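PDB 3H16: TIR protein from Paracoccus denitrificans PD1222, which is a bacterial protein with a TIR domain, a compact alpha/beta fold built round a parallel sheet flanked by helices. Local coordinates for residues B[20-25]-B[73-78]; B[24-29]-B[55-60]. One frame throughout, in Å; residues are numbered along the deposited sequence.

Interaction 1 (B[20-25]-B[73-78]); sequences PHDIFI and SSRFGI
Phe24 lays its ring over the backbone of Gly77, the residue level with it on the neighbouring strand. CG lies between the backbone N and the carbonyl carbon (chi1 70°), and the ring beyond it lies across Gly77. From the root outward, CB and CG pass the hydroxyl of Ser74. CD1 reaches Gly77 CA and Phe76 O, CE1 comes to 3.3 Å from Gly77 CA, and CZ still touches that carbon. Gly77 CA thus makes a CH-pi contact over one face, 3.6 Å from the ring centroid and set toward the rim. Ser74 OG lies obliquely to the ring and is hydrogen-bonded to Trp51 NE1 and to Gly70 O.

Strands 23-25 and 76-78 run parallel, their axes 22° apart, as neighbours in the parallel sheet at the centre of the TIR domain. Asp22 O accepts Phe76 N at 2.8 Å, Phe24 N gives to Phe76 O, and Phe24 O accepts Ile78 N, so the bonds fall on alternate residues, Asp22 and Phe24. On the face away from the Phe24 ring, the side chain of Ile78 crosses that of Ile23, CD1 coming to 3.7 Å from Ile23 CG2, and lies beside that of Ile25; helices 32-45 and 141-153 pack against this apolar patch.

Both segments turn a corner, at Asp22 and at Arg75. There the two side chains lie side by side, pointing the same way, and Asp22 OD1 forms a salt bridge with Arg75 NH1 at 2.8 Å. The carboxylate and guanidinium planes are 59° apart, and the arginine is poorly ordered. Asp22 OD2 is held by Glu49 N. Ahead of the corner, His21 N bonds to Ser73 O at 3.0 Å; the same oxygen lies in plane at the edge of the His21 ring.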
# COMPACT_ATOMS: atom_id res chain seq x y z
N PRO B 20 -1.19 -11.72 -21.37
CA PRO B 20 -0.13 -12.73 -21.52
C PRO B 20 1.07 -12.49 -20.60
O PRO B 20 1.90 -13.39 -20.41
CB PRO B 20 0.22 -12.63 -23.00
CG PRO B 20 -0.05 -11.20 -23.31
CD PRO B 20 -1.34 -10.93 -22.59
N HIS B 21 1.17 -11.28 -20.05
CA HIS B 21 2.27 -10.95 -19.14
C HIS B 21 1.70 -10.46 -17.81
O HIS B 21 0.61 -9.88 -17.77
CB HIS B 21 3.15 -9.84 -19.73
CG HIS B 21 3.82 -10.21 -21.02
ND1 HIS B 21 3.27 -9.90 -22.25
CD2 HIS B 21 4.98 -10.85 -21.27
CE1 HIS B 21 4.07 -10.34 -23.20
NE2 HIS B 21 5.12 -10.92 -22.63
N ASP B 22 2.42 -10.72 -16.73
CA ASP B 22 1.95 -10.27 -15.43
C ASP B 22 2.50 -8.88 -15.18
O ASP B 22 1.79 -7.97 -14.75
CB ASP B 22 2.44 -11.19 -14.31
CG ASP B 22 1.72 -12.55 -14.29
OD1 ASP B 22 0.47 -12.59 -14.17
OD2 ASP B 22 2.42 -13.58 -14.37
N ILE B 23 3.78 -8.71 -15.51
CA ILE B 23 4.48 -7.47 -15.26
C ILE B 23 5.47 -7.04 -16.31
O ILE B 23 6.25 -7.87 -16.82
CB ILE B 23 5.28 -7.59 -13.94
CG1 ILE B 23 4.35 -7.94 -12.78
CG2 ILE B 23 6.06 -6.30 -13.68
CD1 ILE B 23 5.06 -8.12 -11.47
N PHE B 24 5.46 -5.76 -16.64
CA PHE B 24 6.45 -5.21 -17.57
C PHE B 24 7.22 -4.22 -16.71
O PHE B 24 6.64 -3.60 -15.83
CB PHE B 24 5.81 -4.51 -18.77
CG PHE B 24 5.12 -3.22 -18.44
CD1 PHE B 24 3.78 -3.20 -18.11
CD2 PHE B 24 5.80 -2.01 -18.57
CE1 PHE B 24 3.10 -1.99 -17.92
CE2 PHE B 24 5.14 -0.80 -18.38
CZ PHE B 24 3.78 -0.78 -18.06
N ILE B 25 8.53 -4.10 -16.92
CA ILE B 25 9.36 -3.19 -16.13
C ILE B 25 9.93 -1.99 -16.89
O ILE B 25 10.95 -2.12 -17.59
CB ILE B 25 10.55 -3.93 -15.49
CG1 ILE B 25 10.06 -5.19 -14.77
CG2 ILE B 25 11.26 -3.02 -14.51
CD1 ILE B 25 11.17 -5.98 -14.12
N SER B 73 -0.72 -5.49 -22.67
CA SER B 73 -0.51 -6.94 -22.63
C SER B 73 -0.10 -7.44 -21.24
O SER B 73 0.10 -8.64 -21.05
CB SER B 73 0.58 -7.34 -23.63
OG SER B 73 0.42 -6.65 -24.85
N SER B 74 0.03 -6.53 -20.28
CA SER B 74 0.43 -6.91 -18.93
C SER B 74 -0.65 -6.55 -17.93
O SER B 74 -1.52 -5.73 -18.21
CB SER B 74 1.72 -6.19 -18.53
OG SER B 74 2.72 -6.32 -19.53
N ARG B 75 -0.57 -7.17 -16.77
CA ARG B 75 -1.53 -6.93 -15.70
C ARG B 75 -1.11 -5.69 -14.93
O ARG B 75 -1.92 -4.80 -14.66
CB ARG B 75 -1.58 -8.14 -14.77
CG ARG B 75 -2.00 -9.41 -15.50
CD ARG B 75 -1.82 -10.64 -14.63
NE ARG B 75 -2.60 -10.56 -13.41
CZ ARG B 75 -2.65 -11.52 -12.50
NH1 ARG B 75 -1.97 -12.64 -12.70
NH2 ARG B 75 -3.37 -11.36 -11.40
N PHE B 76 0.17 -5.64 -14.58
CA PHE B 76 0.71 -4.50 -13.85
C PHE B 76 2.03 -4.10 -14.50
O PHE B 76 2.64 -4.86 -15.26
CB PHE B 76 0.97 -4.85 -12.38
CG PHE B 76 -0.26 -5.21 -11.60
CD1 PHE B 76 -1.22 -4.23 -11.30
CD2 PHE B 76 -0.47 -6.52 -11.17
CE1 PHE B 76 -2.37 -4.56 -10.57
CE2 PHE B 76 -1.62 -6.86 -10.44
CZ PHE B 76 -2.58 -5.87 -10.14
N GLY B 77 2.45 -2.88 -14.20
CA GLY B 77 3.70 -2.39 -14.73
C GLY B 77 4.49 -1.87 -13.56
O GLY B 77 3.91 -1.49 -12.55
N ILE B 78 5.81 -1.89 -13.69
CA ILE B 78 6.72 -1.40 -12.66
C ILE B 78 7.57 -0.34 -13.34
O ILE B 78 7.93 -0.47 -14.51
CB ILE B 78 7.70 -2.51 -12.16
CG1 ILE B 78 6.99 -3.52 -11.28
CG2 ILE B 78 8.85 -1.89 -11.37
CD1 ILE B 78 7.89 -4.68 -10.88

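Interaction 2 (B[24-29]-B[55-60]); sequences FISHAW and FSLRPG
Phe55 turns a ring face to Phe24, whose CB sits 3.9 Å above its plane, toward the rim. The two side chains cross at about a right angle, and Phe24 CD2 meets Phe55 CE1 at 4.0 Å with the ring planes 33° apart. The carbonyl of Phe55 is bridged to Ser26 OG by a water that donates to Phe55 O.

At Ser56 the backbone passes over the imidazole of His27: Ser56 CA lies 3.9 Å from the ring centroid, a CH-pi contact, while Ser56 OG stands 3.1 Å from His27 NE2. The ring is fixed from its other nitrogen, as His27 ND1 donates in its own plane to Ile25 O at 2.8 Å.

Leu57 provides the backbone pairing. Its N gives to His27 O at 2.8 Å, and its O accepts Trp29 N at 3.1 Å. Leu57 CD1 reaches back to Ser26 OG. Arg58 adds a peripheral touch, its CG against Trp29 CD1, with guanidinium and indole planes 85° apart.

This pairing closes the beta-alpha-beta unit of strand 21-28, helix 32-45 and strand 50-57. Helix 32-45 packs on His27 and Ser56, whereas helix 63-73 meets Phe24, Ser26, Phe55 and Leu57.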
# COMPACT_ATOMS: atom_id res chain seq x y z
N PHE B 24 5.46 -5.76 -16.64
CA PHE B 24 6.45 -5.21 -17.57
C PHE B 24 7.22 -4.22 -16.71
O PHE B 24 6.64 -3.60 -15.83
CB PHE B 24 5.81 -4.51 -18.77
CG PHE B 24 5.12 -3.22 -18.44
CD1 PHE B 24 3.78 -3.20 -18.11
CD2 PHE B 24 5.80 -2.01 -18.57
CE1 PHE B 24 3.10 -1.99 -17.92
CE2 PHE B 24 5.14 -0.80 -18.38
CZ PHE B 24 3.78 -0.78 -18.06
N ILE B 25 8.53 -4.10 -16.92
CA ILE B 25 9.36 -3.19 -16.13
C ILE B 25 9.93 -1.99 -16.89
O ILE B 25 10.95 -2.12 -17.59
CB ILE B 25 10.55 -3.93 -15.49
CG1 ILE B 25 10.06 -5.19 -14.77
CG2 ILE B 25 11.26 -3.02 -14.51
CD1 ILE B 25 11.17 -5.98 -14.12
N SER B 26 9.29 -0.83 -16.76
CA SER B 26 9.76 0.40 -17.41
C SER B 26 11.03 0.85 -16.68
O SER B 26 11.07 0.88 -15.45
CB SER B 26 8.68 1.48 -17.31
OG SER B 26 9.09 2.66 -17.98
N HIS B 27 12.06 1.21 -17.44
CA HIS B 27 13.32 1.62 -16.83
C HIS B 27 14.22 2.32 -17.84
O HIS B 27 14.05 2.16 -19.06
CB HIS B 27 14.07 0.38 -16.34
CG HIS B 27 14.49 -0.54 -17.46
ND1 HIS B 27 13.61 -1.38 -18.10
CD2 HIS B 27 15.68 -0.69 -18.08
CE1 HIS B 27 14.24 -2.01 -19.08
NE2 HIS B 27 15.50 -1.61 -19.09
N ALA B 28 15.19 3.07 -17.33
CA ALA B 28 16.16 3.78 -18.16
C ALA B 28 17.20 2.73 -18.60
O ALA B 28 17.67 1.94 -17.78
CB ALA B 28 16.83 4.90 -17.35
N TRP B 29 17.57 2.73 -19.88
CA TRP B 29 18.51 1.73 -20.37
C TRP B 29 19.70 1.46 -19.46
O TRP B 29 20.12 0.32 -19.28
CB TRP B 29 19.00 2.09 -21.78
CG TRP B 29 20.06 3.14 -21.84
CD1 TRP B 29 19.88 4.47 -22.06
CD2 TRP B 29 21.47 2.93 -21.70
NE1 TRP B 29 21.10 5.12 -22.08
CE2 TRP B 29 22.09 4.20 -21.86
CE3 TRP B 29 22.28 1.81 -21.46
CZ2 TRP B 29 23.48 4.37 -21.78
CZ3 TRP B 29 23.66 1.98 -21.39
CH2 TRP B 29 24.24 3.25 -21.55
N PHE B 55 11.52 -2.34 -23.21
CA PHE B 55 11.03 -1.28 -22.36
C PHE B 55 12.13 -0.40 -21.79
O PHE B 55 11.90 0.36 -20.85
CB PHE B 55 10.19 -1.87 -21.24
CG PHE B 55 8.89 -2.47 -21.71
CD1 PHE B 55 7.80 -1.66 -22.01
CD2 PHE B 55 8.77 -3.85 -21.88
CE1 PHE B 55 6.61 -2.20 -22.47
CE2 PHE B 55 7.57 -4.41 -22.35
CZ PHE B 55 6.49 -3.58 -22.64
N SER B 56 13.33 -0.50 -22.38
CA SER B 56 14.45 0.34 -21.95
C SER B 56 14.17 1.71 -22.55
O SER B 56 13.71 1.81 -23.68
CB SER B 56 15.76 -0.20 -22.51
OG SER B 56 15.91 -1.56 -22.20
N LEU B 57 14.45 2.76 -21.80
CA LEU B 57 14.19 4.10 -22.30
C LEU B 57 15.45 4.93 -22.54
O LEU B 57 16.48 4.78 -21.86
CB LEU B 57 13.24 4.80 -21.34
CG LEU B 57 11.90 4.06 -21.19
CD1 LEU B 57 11.12 4.61 -20.02
CD2 LEU B 57 11.10 4.18 -22.48
N ARG B 58 15.36 5.82 -23.53
CA ARG B 58 16.44 6.73 -23.92
C ARG B 58 15.84 8.12 -24.11
O ARG B 58 14.67 8.25 -24.47
CB ARG B 58 17.08 6.24 -25.21
CG ARG B 58 17.57 4.80 -25.12
CD ARG B 58 18.12 4.30 -26.44
NE ARG B 58 17.12 4.31 -27.50
CZ ARG B 58 17.37 3.95 -28.76
NH1 ARG B 58 18.59 3.55 -29.11
NH2 ARG B 58 16.41 3.99 -29.67
N PRO B 59 16.64 9.19 -23.88
CA PRO B 59 16.14 10.56 -24.03
C PRO B 59 15.36 10.69 -25.32
O PRO B 59 15.82 10.26 -26.36
CB PRO B 59 17.42 11.39 -24.06
CG PRO B 59 18.38 10.58 -23.26
CD PRO B 59 18.10 9.18 -23.75
N GLY B 60 14.17 11.28 -25.25
CA GLY B 60 13.39 11.44 -26.45
C GLY B 60 12.29 10.42 -26.58
O GLY B 60 11.16 10.77 -26.94
O HOH W 1 9.45 1.77 -20.31

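Strand 21-28 is common to both interactions, which share Phe24 and Ile25 and have centres 14 Å apart. Interaction 1 joins the first half of this strand to strand 74-81 on one flank; interaction 2 joins its later part to the end of strand 50-57 on the other. Along the chain, 20-25 runs into 24-29; segment 55-60 comes after helix 32-45, and segment 73-78 begins where helix 63-73 ends. Strand 21-28 therefore lies inside the parallel sheet, with the order 50-57, 21-28, 74-81. The contacts meet where Ile78 O approaches Ser26 N, a probable hydrogen bond that carries the strand pairing onward. Together they tie three strands into the core of the TIR domain.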